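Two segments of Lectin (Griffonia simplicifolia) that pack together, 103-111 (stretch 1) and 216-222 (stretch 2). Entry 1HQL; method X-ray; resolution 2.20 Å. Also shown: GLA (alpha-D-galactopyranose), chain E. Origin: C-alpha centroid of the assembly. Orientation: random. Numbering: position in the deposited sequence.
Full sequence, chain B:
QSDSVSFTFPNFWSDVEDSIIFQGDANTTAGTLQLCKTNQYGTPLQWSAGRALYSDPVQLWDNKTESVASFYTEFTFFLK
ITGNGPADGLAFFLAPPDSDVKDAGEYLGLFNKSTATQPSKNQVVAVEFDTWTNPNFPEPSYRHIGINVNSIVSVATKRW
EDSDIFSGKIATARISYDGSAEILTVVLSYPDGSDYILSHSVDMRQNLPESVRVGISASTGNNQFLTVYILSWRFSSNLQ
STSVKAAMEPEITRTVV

Stretch 1 (103-111) DAGEYLGLF
Stretch 2, residues 216-222: ISASTGN

Stretch 1 is a compact loop closed at its base by Asp103 N to Phe111 O (3.1 Å); it packs on the end of a strand, which runs through Ser219, and on the loop after it, Thr220-Gly221. Between the stretches 314 Å² is buried, both sides summed. The register opposes their directions, Gly105 nearest Gly221 and Leu108 nearest Ser219. The CA-to-CB bond of Ala104 (phi/psi -86/-159) points sideways, CB 3.8 Å from Thr220 O. Gly105 (61/-142) anchors the contact: its N donates to Thr220 O (3.0 Å, 139°), and its CA comes within 4.2 Å of Gly221 CA. Positive phi favours glycine here, and a CB would collide with Glu106 OE1. A short 3-10 segment, Glu106-Tyr107, follows. The CA-to-CB bond of Glu106 points away, but chi1 p, chi2 -97° and chi3 60° bring its end nearer; OE1 accepts from galactose O2 (2.6 Å). Gly221 CA approaches sugar O4 to 3.2 Å, where a CB would clash. Ser219 (-157/167, chi1 p) points CA-to-CB toward the loop; its OG, less surely placed, donates to Gly105 O (2.7 Å). Buried Leu108 (52/21, m,t) sets CA 4.9 Å from Ser219 CA and CD2 3.9 Å from Ser219 OG; its O accepts a weak bond from Ser217 OG (3.2 Å; chi1 p). Positive phi favours glycine at Gly109 (75/8). Leu110 (-100/-34, m,t) brings CD2 to 3.3 Å from Ser217 OG, whereas Phe111 lies out of reach.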

# COMPACT_ATOMS: atom_id res chain seq x y z
N ASP B 103 21.44 6.99 29.28
CA ASP B 103 20.59 6.41 30.32
C ASP B 103 19.20 5.97 29.88
O ASP B 103 18.60 6.51 28.95
CB ASP B 103 20.48 7.38 31.52
N ALA B 104 18.68 4.97 30.59
CA ALA B 104 17.37 4.43 30.28
C ALA B 104 16.29 5.24 30.99
O ALA B 104 16.51 6.39 31.35
CB ALA B 104 17.32 2.96 30.69
N GLY B 105 15.12 4.64 31.18
CA GLY B 105 14.04 5.35 31.85
C GLY B 105 13.62 6.61 31.11
O GLY B 105 13.59 6.63 29.88
N GLU B 106 13.31 7.66 31.86
CA GLU B 106 12.86 8.94 31.30
C GLU B 106 13.86 9.64 30.37
O GLU B 106 13.51 10.60 29.70
CB GLU B 106 12.51 9.90 32.44
CG GLU B 106 13.67 10.18 33.38
CD GLU B 106 13.64 9.31 34.62
OE1 GLU B 106 13.70 8.06 34.51
OE2 GLU B 106 13.58 9.89 35.73
N TYR B 107 15.09 9.18 30.33
CA TYR B 107 16.07 9.82 29.47
C TYR B 107 16.03 9.31 28.03
O TYR B 107 16.74 9.82 27.17
CB TYR B 107 17.46 9.68 30.09
CG TYR B 107 17.49 10.23 31.50
CD1 TYR B 107 17.69 9.40 32.60
CD2 TYR B 107 17.27 11.60 31.74
CE1 TYR B 107 17.67 9.91 33.90
CE2 TYR B 107 17.25 12.11 33.02
CZ TYR B 107 17.45 11.27 34.10
OH TYR B 107 17.43 11.80 35.37
N LEU B 108 15.17 8.32 27.79
CA LEU B 108 14.97 7.77 26.44
C LEU B 108 16.25 7.33 25.73
O LEU B 108 16.27 7.21 24.50
CB LEU B 108 14.26 8.81 25.57
CG LEU B 108 12.89 9.25 26.09
CD1 LEU B 108 12.43 10.49 25.34
CD2 LEU B 108 11.90 8.10 25.92
N GLY B 109 17.30 7.07 26.50
CA GLY B 109 18.56 6.66 25.90
C GLY B 109 19.29 7.82 25.25
O GLY B 109 20.30 7.64 24.59
N LEU B 110 18.79 9.04 25.46
CA LEU B 110 19.42 10.22 24.85
C LEU B 110 20.33 11.04 25.76
O LEU B 110 21.32 11.60 25.29
CB LEU B 110 18.34 11.15 24.27
CG LEU B 110 17.39 10.53 23.24
CD1 LEU B 110 16.31 11.55 22.87
CD2 LEU B 110 18.17 10.09 22.01
N PHE B 111 20.01 11.11 27.05
CA PHE B 111 20.81 11.88 27.99
C PHE B 111 21.22 11.08 29.22
O PHE B 111 20.74 9.96 29.46
CB PHE B 111 20.03 13.11 28.50
CG PHE B 111 19.34 13.92 27.43
CD1 PHE B 111 18.11 13.51 26.90
CD2 PHE B 111 19.90 15.11 26.97
CE1 PHE B 111 17.45 14.27 25.93
CE2 PHE B 111 19.24 15.88 25.99
CZ PHE B 111 18.02 15.46 25.47
N ILE B 216 16.84 6.46 15.94
CA ILE B 216 15.63 6.34 16.72
C ILE B 216 16.04 5.65 18.02
O ILE B 216 16.85 4.72 18.02
CB ILE B 216 14.53 5.52 15.97
CG1 ILE B 216 14.20 6.21 14.63
CG2 ILE B 216 13.27 5.48 16.82
CD1 ILE B 216 13.32 5.37 13.70
N SER B 217 15.47 6.13 19.10
CA SER B 217 15.81 5.63 20.43
C SER B 217 14.55 5.24 21.20
O SER B 217 13.45 5.68 20.87
CB SER B 217 16.61 6.68 21.20
OG SER B 217 15.84 7.85 21.42
N ALA B 218 14.72 4.41 22.21
CA ALA B 218 13.61 3.99 23.05
C ALA B 218 14.20 3.44 24.35
O ALA B 218 15.34 2.98 24.38
CB ALA B 218 12.77 2.93 22.36
N SER B 219 13.42 3.53 25.42
CA SER B 219 13.84 3.05 26.73
C SER B 219 12.65 2.72 27.64
O SER B 219 11.50 3.08 27.35
CB SER B 219 14.73 4.08 27.41
OG SER B 219 14.05 5.31 27.57
N THR B 220 12.95 2.04 28.73
CA THR B 220 11.94 1.63 29.70
C THR B 220 12.50 1.86 31.10
O THR B 220 13.72 2.04 31.27
CB THR B 220 11.61 0.12 29.56
OG1 THR B 220 12.78 -0.66 29.85
CG2 THR B 220 11.15 -0.20 28.14
N GLY B 221 11.60 1.87 32.08
CA GLY B 221 11.97 2.06 33.47
C GLY B 221 11.52 0.85 34.28
O GLY B 221 11.85 -0.28 33.93
N ASN B 222 10.78 1.08 35.37
CA ASN B 222 10.30 -0.01 36.23
C ASN B 222 9.15 -0.83 35.64
O ASN B 222 9.12 -2.05 35.77
CB ASN B 222 9.84 0.53 37.60
CG ASN B 222 11.01 0.88 38.53
OD1 ASN B 222 11.96 0.10 38.68
ND2 ASN B 222 10.92 2.04 39.17
C1 GLA E . 10.50 5.12 36.71
C2 GLA E . 11.21 5.91 35.58
C3 GLA E . 10.18 6.56 34.63
C4 GLA E . 9.18 5.51 34.13
C5 GLA E . 8.53 4.85 35.34
C6 GLA E . 7.47 3.82 34.97
O2 GLA E . 12.04 6.91 36.13
O3 GLA E . 10.84 7.14 33.53
O4 GLA E . 9.87 4.52 33.37
O5 GLA E . 9.56 4.21 36.13
O6 GLA E . 8.06 2.62 34.49